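Local atomic coordinates of aeromonas extracellular serine protease (PDB entry 3WQB), a protein that cleaves peptide bonds after paired basic residues, one of them lysine, as a calcium-binding serine endopeptidase that attacks host plasma proteins and is a probable virulence factor. Residues 120-125 with 293-298; 84-89 with 325-330; 33-38 with 130-135. The protein carries 1 engineered substitution. All blocks are in the same frame, centred on the assembly; numbering follows the deposited sequence.

Contact 1: residues 120-125 with 293-298; sequences SGIIAA and MVTTDL. With CA (calcium ion), chain E.
Ile122 lays its CD1 methyl against the root of the Met293 side chain, 4.0 Å from CB, while the Met293 thioether, bent at chi2 and chi3, curls back so that its CE methyl also reaches Ile122 CD1. The two side chains cross at about a right angle. Ile122 CG1 rests on Thr295, 3.7 Å from OG1. The segment axes of 120-124, part of helix 115-124, and of strand 293-296 approach to 6.6 Å at 93°, a helix-on-strand contact within the subtilisin-like catalytic domain. Gly121 makes the close approach possible: its CA stands 3.1 Å from Thr296 OG1 and 3.4 Å from Thr295 OG1, where a CB would collide with both hydroxyls. Thr296 OG1 sits between its own backbone N and carbonyl carbon (chi1 50°), which turns the oxygen onto the glycine and leaves CG2 to meet Ala125 CB at 4.2 Å. Neither hydroxyl hydrogen-bonds to residues 120-125: Ile122 N, 3.2 Å from Thr295 OG1, and Gly121 N, near Thr296 OG1, are both badly angled. Their polar partners lie earlier, at Ser118 for Thr295 and Thr117 for Thr296. Beyond the strand, Asp297 OD2 and Leu298 O bind a calcium ion. With no hydrogen bond joining the two segments, the interface holds by shape: two buried hydroxyls touch a bare glycine CA and are satisfied from the preceding part of the helix.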
loop_
_atom_site.group_PDB
_atom_site.type_symbol
_atom_site.label_atom_id
_atom_site.label_comp_id
_atom_site.label_asym_id
_atom_site.label_seq_id
_atom_site.Cartn_x
_atom_site.Cartn_y
_atom_site.Cartn_z
ATOM N N SER A 120 -6.334 -9.278 -11.440
ATOM C CA SER A 120 -5.597 -9.918 -12.511
ATOM C C SER A 120 -6.031 -9.463 -13.898
ATOM O O SER A 120 -5.188 -9.241 -14.766
ATOM C CB SER A 120 -5.673 -11.443 -12.390
ATOM O OG SER A 120 -5.051 -11.852 -11.183
ATOM N N GLY A 121 -7.337 -9.290 -14.092
ATOM C CA GLY A 121 -7.864 -8.848 -15.375
ATOM C C GLY A 121 -7.461 -7.430 -15.741
ATOM O O GLY A 121 -7.225 -7.133 -16.910
ATOM N N ILE A 122 -7.406 -6.544 -14.747
ATOM C CA ILE A 122 -6.938 -5.187 -14.984
ATOM C C ILE A 122 -5.520 -5.240 -15.570
ATOM O O ILE A 122 -5.198 -4.515 -16.518
ATOM C CB ILE A 122 -7.008 -4.346 -13.700
ATOM C CG1 ILE A 122 -8.473 -4.098 -13.325
ATOM C CG2 ILE A 122 -6.228 -3.032 -13.852
ATOM C CD1 ILE A 122 -8.654 -3.610 -11.901
ATOM N N ILE A 123 -4.682 -6.106 -15.012
ATOM C CA ILE A 123 -3.315 -6.238 -15.503
ATOM C C ILE A 123 -3.233 -6.884 -16.872
ATOM O O ILE A 123 -2.589 -6.345 -17.776
ATOM C CB ILE A 123 -2.431 -7.047 -14.535
ATOM C CG1 ILE A 123 -2.491 -6.472 -13.120
ATOM C CG2 ILE A 123 -0.986 -7.073 -15.026
ATOM C CD1 ILE A 123 -1.744 -7.279 -12.099
ATOM N N ALA A 124 -3.882 -8.036 -17.028
ATOM C CA ALA A 124 -3.521 -8.933 -18.118
ATOM C C ALA A 124 -4.674 -9.760 -18.695
ATOM O O ALA A 124 -4.462 -10.885 -19.153
ATOM C CB ALA A 124 -2.371 -9.840 -17.675
ATOM N N ALA A 125 -5.886 -9.210 -18.720
ATOM C CA ALA A 125 -6.951 -9.879 -19.477
ATOM C C ALA A 125 -6.466 -10.066 -20.915
ATOM O O ALA A 125 -5.838 -9.177 -21.502
ATOM C CB ALA A 125 -8.257 -9.094 -19.422
ATOM N N MET A 293 -14.108 -0.196 -12.310
ATOM C CA MET A 293 -13.198 -0.899 -13.213
ATOM C C MET A 293 -13.872 -2.131 -13.809
ATOM O O MET A 293 -14.146 -3.110 -13.101
ATOM C CB MET A 293 -11.922 -1.308 -12.472
ATOM C CG MET A 293 -11.242 -0.199 -11.670
ATOM S SD MET A 293 -10.462 1.100 -12.654
ATOM C CE MET A 293 -8.969 0.248 -13.121
ATOM N N VAL A 294 -14.128 -2.080 -15.113
ATOM C CA VAL A 294 -14.644 -3.242 -15.831
ATOM C C VAL A 294 -13.508 -4.239 -16.035
ATOM O O VAL A 294 -12.456 -3.905 -16.588
ATOM C CB VAL A 294 -15.290 -2.843 -17.173
ATOM C CG1 VAL A 294 -15.647 -4.086 -17.994
ATOM C CG2 VAL A 294 -16.523 -1.975 -16.906
ATOM N N THR A 295 -13.720 -5.466 -15.569
ATOM C CA THR A 295 -12.645 -6.444 -15.511
ATOM C C THR A 295 -13.189 -7.876 -15.465
ATOM O O THR A 295 -14.402 -8.093 -15.535
ATOM C CB THR A 295 -11.737 -6.168 -14.279
ATOM O OG1 THR A 295 -10.573 -7.000 -14.334
ATOM C CG2 THR A 295 -12.484 -6.390 -12.967
ATOM N N THR A 296 -12.286 -8.838 -15.346
ATOM C CA THR A 296 -12.639 -10.235 -15.224
ATOM C C THR A 296 -13.176 -10.562 -13.833
ATOM O O THR A 296 -12.564 -10.230 -12.814
ATOM C CB THR A 296 -11.418 -11.118 -15.515
ATOM O OG1 THR A 296 -10.303 -10.656 -14.741
ATOM C CG2 THR A 296 -11.033 -11.046 -16.987
ATOM N N ASP A 297 -14.317 -11.242 -13.805
ATOM C CA ASP A 297 -14.948 -11.705 -12.580
ATOM C C ASP A 297 -14.675 -13.189 -12.397
ATOM O O ASP A 297 -14.181 -13.847 -13.313
ATOM C CB ASP A 297 -16.458 -11.486 -12.701
ATOM C CG ASP A 297 -17.169 -11.568 -11.370
ATOM O OD1 ASP A 297 -16.614 -11.052 -10.374
ATOM O OD2 ASP A 297 -18.274 -12.154 -11.319
ATOM N N LEU A 298 -14.991 -13.727 -11.219
ATOM C CA LEU A 298 -15.073 -15.180 -11.106
ATOM C C LEU A 298 -16.076 -15.694 -12.143
ATOM O O LEU A 298 -17.149 -15.108 -12.303
ATOM C CB LEU A 298 -15.498 -15.614 -9.710
ATOM C CG LEU A 298 -14.590 -15.207 -8.551
ATOM C CD1 LEU A 298 -15.101 -15.793 -7.243
ATOM C CD2 LEU A 298 -13.163 -15.643 -8.802
HETATM CA CA CA E . -19.368 -14.176 -12.093
#

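Contact 2: residues 84-89 with 325-330; sequences AHPDLA and SCDYNG. With CA (calcium ion), chain C; CA (calcium ion), chain E.
His85 turns an edge of its imidazole toward the face of the Tyr328 ring in an offset edge-to-face (T-shaped) pair, the planes 72° apart and the centroids separated by 5.4 Å. This is a junction of two calcium-binding loops of the subtilisin-like domain, one carrying the Asp87 carboxylate, the other carrying Cys326 O. The CE1 corner of His85 comes nearest to the tyrosine, 3.7 Å from CE1. His85 CG is anti to its backbone N (chi1 -164°), and the ring is then gripped in its own plane at both nitrogens. NE2 donates to Asp327 O over 2.8 Å, close to straight at 162° and on a carbonyl lone pair, whereas ND1 accepts the backbone N-H of Asp87. That pattern fixes the rotation of the ring and is consistent with a neutral imidazole protonated on NE2. The Asp327 carboxylate takes no part in this bond; its strongest polar partner is at Gly300, and OD2 touches Pro86 CG. Asp87 crosses Tyr328 at about a right angle, its carboxylate plane nearly perpendicular to the ring. Both carboxylate oxygens bind one calcium ion, and Asn29, Val126, Asn128, Ile130 and Thr132 complete that site. Cys326, in a disulfide with Cys301, binds the other calcium through its backbone. At the rim of the tyrosine, in the plane of the ring, Asp87 CB stands 3.4 Å from the phenolic OH.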
loop_
_atom_site.group_PDB
_atom_site.type_symbol
_atom_site.label_atom_id
_atom_site.label_comp_id
_atom_site.label_asym_id
_atom_site.label_seq_id
_atom_site.Cartn_x
_atom_site.Cartn_y
_atom_site.Cartn_z
ATOM N N ALA A 84 -8.584 -20.704 -14.683
ATOM C CA ALA A 84 -9.243 -21.228 -15.875
ATOM C C ALA A 84 -10.217 -20.240 -16.546
ATOM O O ALA A 84 -10.866 -20.588 -17.533
ATOM C CB ALA A 84 -9.942 -22.544 -15.563
ATOM N N HIS A 85 -10.311 -19.011 -16.029
ATOM C CA HIS A 85 -11.121 -17.976 -16.667
ATOM C C HIS A 85 -10.763 -17.867 -18.142
ATOM O O HIS A 85 -9.576 -17.818 -18.483
ATOM C CB HIS A 85 -10.869 -16.620 -16.011
ATOM C CG HIS A 85 -11.906 -15.591 -16.340
ATOM N ND1 HIS A 85 -12.028 -15.018 -17.588
ATOM C CD2 HIS A 85 -12.902 -15.069 -15.589
ATOM C CE1 HIS A 85 -13.037 -14.166 -17.581
ATOM N NE2 HIS A 85 -13.578 -14.171 -16.376
ATOM N N PRO A 86 -11.773 -17.823 -19.027
ATOM C CA PRO A 86 -11.472 -17.818 -20.462
ATOM C C PRO A 86 -10.685 -16.592 -20.929
ATOM O O PRO A 86 -9.985 -16.657 -21.954
ATOM C CB PRO A 86 -12.860 -17.855 -21.127
ATOM C CG PRO A 86 -13.826 -17.461 -20.072
ATOM C CD PRO A 86 -13.222 -17.890 -18.763
ATOM N N ASP A 87 -10.758 -15.503 -20.165
ATOM C CA ASP A 87 -10.040 -14.283 -20.527
ATOM C C ASP A 87 -8.770 -14.082 -19.706
ATOM O O ASP A 87 -8.171 -13.013 -19.764
ATOM C CB ASP A 87 -10.963 -13.054 -20.451
ATOM C CG ASP A 87 -10.715 -12.066 -21.589
ATOM O OD1 ASP A 87 -10.102 -12.456 -22.617
ATOM O OD2 ASP A 87 -11.152 -10.897 -21.475
ATOM N N LEU A 88 -8.359 -15.118 -18.965
ATOM C CA LEU A 88 -7.096 -15.097 -18.208
ATOM C C LEU A 88 -6.168 -16.275 -18.489
ATOM O O LEU A 88 -4.947 -16.132 -18.423
ATOM C CB LEU A 88 -7.346 -15.028 -16.695
ATOM C CG LEU A 88 -8.072 -13.781 -16.184
ATOM C CD1 LEU A 88 -8.467 -13.957 -14.726
ATOM C CD2 LEU A 88 -7.215 -12.525 -16.358
ATOM N N ALA A 89 -6.752 -17.433 -18.794
ATOM C CA ALA A 89 -6.016 -18.696 -18.838
ATOM C C ALA A 89 -4.776 -18.659 -19.717
ATOM O O ALA A 89 -3.724 -19.160 -19.320
ATOM C CB ALA A 89 -6.943 -19.834 -19.271
ATOM N N SER A 325 -22.545 -15.440 -19.299
ATOM C CA SER A 325 -21.992 -16.293 -18.250
ATOM C C SER A 325 -21.464 -15.519 -17.045
ATOM O O SER A 325 -20.824 -16.107 -16.180
ATOM C CB SER A 325 -20.904 -17.206 -18.808
ATOM O OG SER A 325 -21.482 -18.219 -19.614
ATOM N N CYS A 326 -21.746 -14.217 -16.983
ATOM C CA CYS A 326 -21.319 -13.378 -15.848
ATOM C C CYS A 326 -19.818 -13.509 -15.564
ATOM O O CYS A 326 -19.411 -13.657 -14.401
ATOM C CB CYS A 326 -22.120 -13.720 -14.585
ATOM S SG CYS A 326 -23.911 -13.565 -14.753
ATOM N N ASP A 327 -19.011 -13.468 -16.623
ATOM C CA ASP A 327 -17.568 -13.643 -16.503
ATOM C C ASP A 327 -16.832 -12.332 -16.234
ATOM O O ASP A 327 -15.617 -12.352 -16.028
ATOM C CB ASP A 327 -16.982 -14.281 -17.772
ATOM C CG ASP A 327 -17.334 -15.752 -17.932
ATOM O OD1 ASP A 327 -17.686 -16.433 -16.941
ATOM O OD2 ASP A 327 -17.223 -16.234 -19.079
ATOM N N TYR A 328 -17.556 -11.209 -16.264
ATOM C CA TYR A 328 -16.970 -9.864 -16.099
ATOM C C TYR A 328 -17.773 -9.080 -15.077
ATOM O O TYR A 328 -18.932 -9.391 -14.817
ATOM C CB TYR A 328 -16.886 -9.134 -17.464
ATOM C CG TYR A 328 -16.207 -10.054 -18.429
ATOM C CD1 TYR A 328 -14.824 -10.178 -18.431
ATOM C CD2 TYR A 328 -16.951 -10.918 -19.243
ATOM C CE1 TYR A 328 -14.181 -11.089 -19.248
ATOM C CE2 TYR A 328 -16.321 -11.842 -20.067
ATOM C CZ TYR A 328 -14.933 -11.927 -20.059
ATOM O OH TYR A 328 -14.287 -12.837 -20.851
ATOM N N ASN A 329 -17.143 -8.098 -14.447
ATOM C CA ASN A 329 -17.875 -7.230 -13.522
ATOM C C ASN A 329 -17.495 -5.771 -13.781
ATOM O O ASN A 329 -16.493 -5.508 -14.445
ATOM C CB ASN A 329 -17.665 -7.647 -12.046
ATOM C CG ASN A 329 -16.278 -7.282 -11.496
ATOM O OD1 ASN A 329 -15.960 -6.102 -11.316
ATOM N ND2 ASN A 329 -15.479 -8.302 -11.167
ATOM N N GLY A 330 -18.310 -4.846 -13.285
ATOM C CA GLY A 330 -18.059 -3.415 -13.471
ATOM C C GLY A 330 -17.899 -2.669 -12.163
ATOM O O GLY A 330 -17.994 -1.434 -12.125
HETATM CA CA CA C . -10.292 -10.339 -23.774
HETATM CA CA CA E . -19.368 -14.176 -12.093
#

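Contact 3: residues 33-38 with 130-135; sequences DQQWYL and IGTKGI. With CA (calcium ion), chain C.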
loop_
_atom_site.group_PDB
_atom_site.type_symbol
_atom_site.label_atom_id
_atom_site.label_comp_id
_atom_site.label_asym_id
_atom_site.label_seq_id
_atom_site.Cartn_x
_atom_site.Cartn_y
_atom_site.Cartn_z
ATOM N N ASP A 33 -14.194 -0.814 -24.775
ATOM C CA ASP A 33 -14.632 0.578 -24.855
ATOM C C ASP A 33 -15.310 1.069 -23.580
ATOM O O ASP A 33 -15.575 2.259 -23.447
ATOM C CB ASP A 33 -15.503 0.828 -26.096
ATOM C CG ASP A 33 -14.704 0.760 -27.385
ATOM O OD1 ASP A 33 -13.543 1.230 -27.404
ATOM O OD2 ASP A 33 -15.241 0.237 -28.385
ATOM N N GLN A 34 -15.573 0.151 -22.645
ATOM C CA GLN A 34 -16.088 0.527 -21.331
ATOM C C GLN A 34 -15.039 0.450 -20.219
ATOM O O GLN A 34 -15.351 0.659 -19.041
ATOM C CB GLN A 34 -17.364 -0.257 -20.999
ATOM C CG GLN A 34 -18.566 0.233 -21.802
ATOM C CD GLN A 34 -19.166 1.512 -21.264
ATOM O OE1 GLN A 34 -18.459 2.384 -20.756
ATOM N NE2 GLN A 34 -20.481 1.625 -21.353
ATOM N N GLN A 35 -13.797 0.163 -20.607
ATOM C CA GLN A 35 -12.648 0.242 -19.693
ATOM C C GLN A 35 -12.068 1.660 -19.798
ATOM O O GLN A 35 -11.107 1.906 -20.531
ATOM C CB GLN A 35 -11.597 -0.802 -20.060
ATOM C CG GLN A 35 -12.061 -2.245 -19.907
ATOM C CD GLN A 35 -11.024 -3.218 -20.424
ATOM O OE1 GLN A 35 -11.156 -3.752 -21.526
ATOM N NE2 GLN A 35 -9.970 -3.433 -19.643
ATOM N N TRP A 36 -12.674 2.594 -19.073
ATOM C CA TRP A 36 -12.268 3.999 -19.160
ATOM C C TRP A 36 -10.837 4.186 -18.698
ATOM O O TRP A 36 -10.207 5.176 -19.042
ATOM C CB TRP A 36 -13.208 4.904 -18.336
ATOM C CG TRP A 36 -13.181 4.572 -16.865
ATOM C CD1 TRP A 36 -13.982 3.677 -16.220
ATOM C CD2 TRP A 36 -12.274 5.084 -15.876
ATOM N NE1 TRP A 36 -13.646 3.609 -14.887
ATOM C CE2 TRP A 36 -12.599 4.460 -14.649
ATOM C CE3 TRP A 36 -11.229 6.020 -15.904
ATOM C CZ2 TRP A 36 -11.907 4.731 -13.460
ATOM C CZ3 TRP A 36 -10.547 6.297 -14.720
ATOM C CH2 TRP A 36 -10.899 5.657 -13.509
ATOM N N TYR A 37 -10.342 3.255 -17.893
ATOM C CA TYR A 37 -8.986 3.359 -17.393
ATOM C C TYR A 37 -7.936 3.138 -18.479
ATOM O O TYR A 37 -6.827 3.674 -18.390
ATOM C CB TYR A 37 -8.767 2.439 -16.187
ATOM C CG TYR A 37 -9.087 0.974 -16.383
ATOM C CD1 TYR A 37 -10.381 0.484 -16.162
ATOM C CD2 TYR A 37 -8.088 0.065 -16.709
ATOM C CE1 TYR A 37 -10.664 -0.882 -16.282
ATOM C CE2 TYR A 37 -8.364 -1.295 -16.841
ATOM C CZ TYR A 37 -9.657 -1.756 -16.632
ATOM O OH TYR A 37 -9.929 -3.097 -16.743
ATOM N N LEU A 38 -8.290 2.375 -19.511
ATOM C CA LEU A 38 -7.415 2.241 -20.679
ATOM C C LEU A 38 -7.447 3.523 -21.508
ATOM O O LEU A 38 -6.407 4.026 -21.929
ATOM C CB LEU A 38 -7.849 1.073 -21.567
ATOM C CG LEU A 38 -7.869 -0.342 -20.988
ATOM C CD1 LEU A 38 -8.320 -1.310 -22.063
ATOM C CD2 LEU A 38 -6.494 -0.718 -20.448
ATOM N N ILE A 130 -13.208 -11.785 -26.704
ATOM C CA ILE A 130 -14.110 -11.858 -25.552
ATOM C C ILE A 130 -13.712 -10.875 -24.459
ATOM O O ILE A 130 -12.557 -10.460 -24.382
ATOM C CB ILE A 130 -14.221 -13.294 -24.965
ATOM C CG1 ILE A 130 -12.862 -13.794 -24.462
ATOM C CG2 ILE A 130 -14.815 -14.256 -26.004
ATOM C CD1 ILE A 130 -12.941 -15.047 -23.589
ATOM N N GLY A 131 -14.678 -10.486 -23.639
ATOM C CA GLY A 131 -14.383 -9.756 -22.414
ATOM C C GLY A 131 -13.648 -8.451 -22.593
ATOM O O GLY A 131 -13.992 -7.638 -23.456
ATOM N N THR A 132 -12.625 -8.278 -21.764
ATOM C CA THR A 132 -11.882 -7.027 -21.658
ATOM C C THR A 132 -10.485 -7.172 -22.260
ATOM O O THR A 132 -10.080 -8.258 -22.703
ATOM C CB THR A 132 -11.730 -6.627 -20.181
ATOM O OG1 THR A 132 -11.171 -7.727 -19.454
ATOM C CG2 THR A 132 -13.084 -6.220 -19.569
ATOM N N LYS A 133 -9.752 -6.061 -22.269
ATOM C CA LYS A 133 -8.357 -6.050 -22.686
ATOM C C LYS A 133 -7.513 -5.617 -21.496
ATOM O O LYS A 133 -7.752 -4.564 -20.915
ATOM C CB LYS A 133 -8.155 -5.080 -23.855
ATOM C CG LYS A 133 -6.786 -5.190 -24.538
ATOM C CD LYS A 133 -6.599 -4.085 -25.580
ATOM C CE LYS A 133 -5.348 -4.312 -26.413
ATOM N NZ LYS A 133 -5.042 -3.149 -27.317
ATOM N N GLY A 134 -6.522 -6.421 -21.131
ATOM C CA GLY A 134 -5.613 -6.015 -20.063
ATOM C C GLY A 134 -4.809 -4.776 -20.421
ATOM O O GLY A 134 -4.625 -4.447 -21.604
ATOM N N ILE A 135 -4.327 -4.078 -19.396
ATOM C CA ILE A 135 -3.370 -3.000 -19.605
ATOM C C ILE A 135 -2.120 -3.543 -20.308
ATOM O O ILE A 135 -1.585 -2.912 -21.224
ATOM C CB ILE A 135 -2.985 -2.391 -18.258
ATOM C CG1 ILE A 135 -4.151 -1.597 -17.689
ATOM C CG2 ILE A 135 -1.754 -1.493 -18.362
ATOM C CD1 ILE A 135 -3.992 -1.316 -16.199
HETATM CA CA CA C . -10.292 -10.339 -23.774
HETATM O O HOH W 1 -9.761 -6.219 -17.664
#
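The Tyr37 ring carries Gln35 CB over one face, 3.9 Å above the plane and offset toward the rim, and meets Ile135 at its edge, where CG1 lies near the ring plane 4.3 Å from CE2. The second flat group is the Gln35 amide, at the end of a side chain that runs extended beyond CG (chi2 174°). Thr132 crosses this side chain at about a right angle, its CB 3.2 Å from OE1. Both ends of the amide pair with the backbone of a single residue, Lys133. Its N-H points at OE1 over 2.8 Å, almost straight at 172° and tilted a little from the amide plane. NE2 in turn gives a hydrogen to Lys133 O, also over 2.8 Å, reaching that oxygen from above the carbonyl plane. This is a two-bond, side-chain-to-backbone pairing, and it joins the N-terminal segment of the subtilisin-like domain to the loop of the first calcium site. There Ile130 O and Thr132 O bind the ion, Thr132 being the residue just before the one that Gln35 grips. NE2 also donates to Tyr37 OH, and that hydroxyl hands its own hydrogen to Val294 O. A water bridges the phenol to Thr132 OG1, 2.7 Å from the threonine and more distant from the tyrosine. The Lys133 side chain leads away, extended throughout, to a polar partner at Pro26. Leu38 closes the apolar side: CD1 touches the Lys133 carbonyl oxygen, and CD2 packs against Ile135 CG1 at 3.7 Å, the two side chains crossing obliquely.

In the fold
From the N terminus, segment 33-38 comes first and is joined by contact 3 to 130-135, the loop after helix 115-124. Within that loop begin both other contacts: 84-89 runs on to 325-330 in contact 2, and 120-125 on to 293-298 in contact 1. Both therefore cross contact 3, while contact 1 falls wholly between the ends of contact 2. Strands 293-296 and 328-329 pair antiparallel, so contacts 1 and 2 share one small sheet and a calcium ion to which both contribute ligands. The other calcium links contacts 2 and 3. Contacts 1 and 3 meet where Ala125 O bonds Gly134 N and where Tyr37 OH bonds Val294 O, linking the N-terminal segment to strand 293-296.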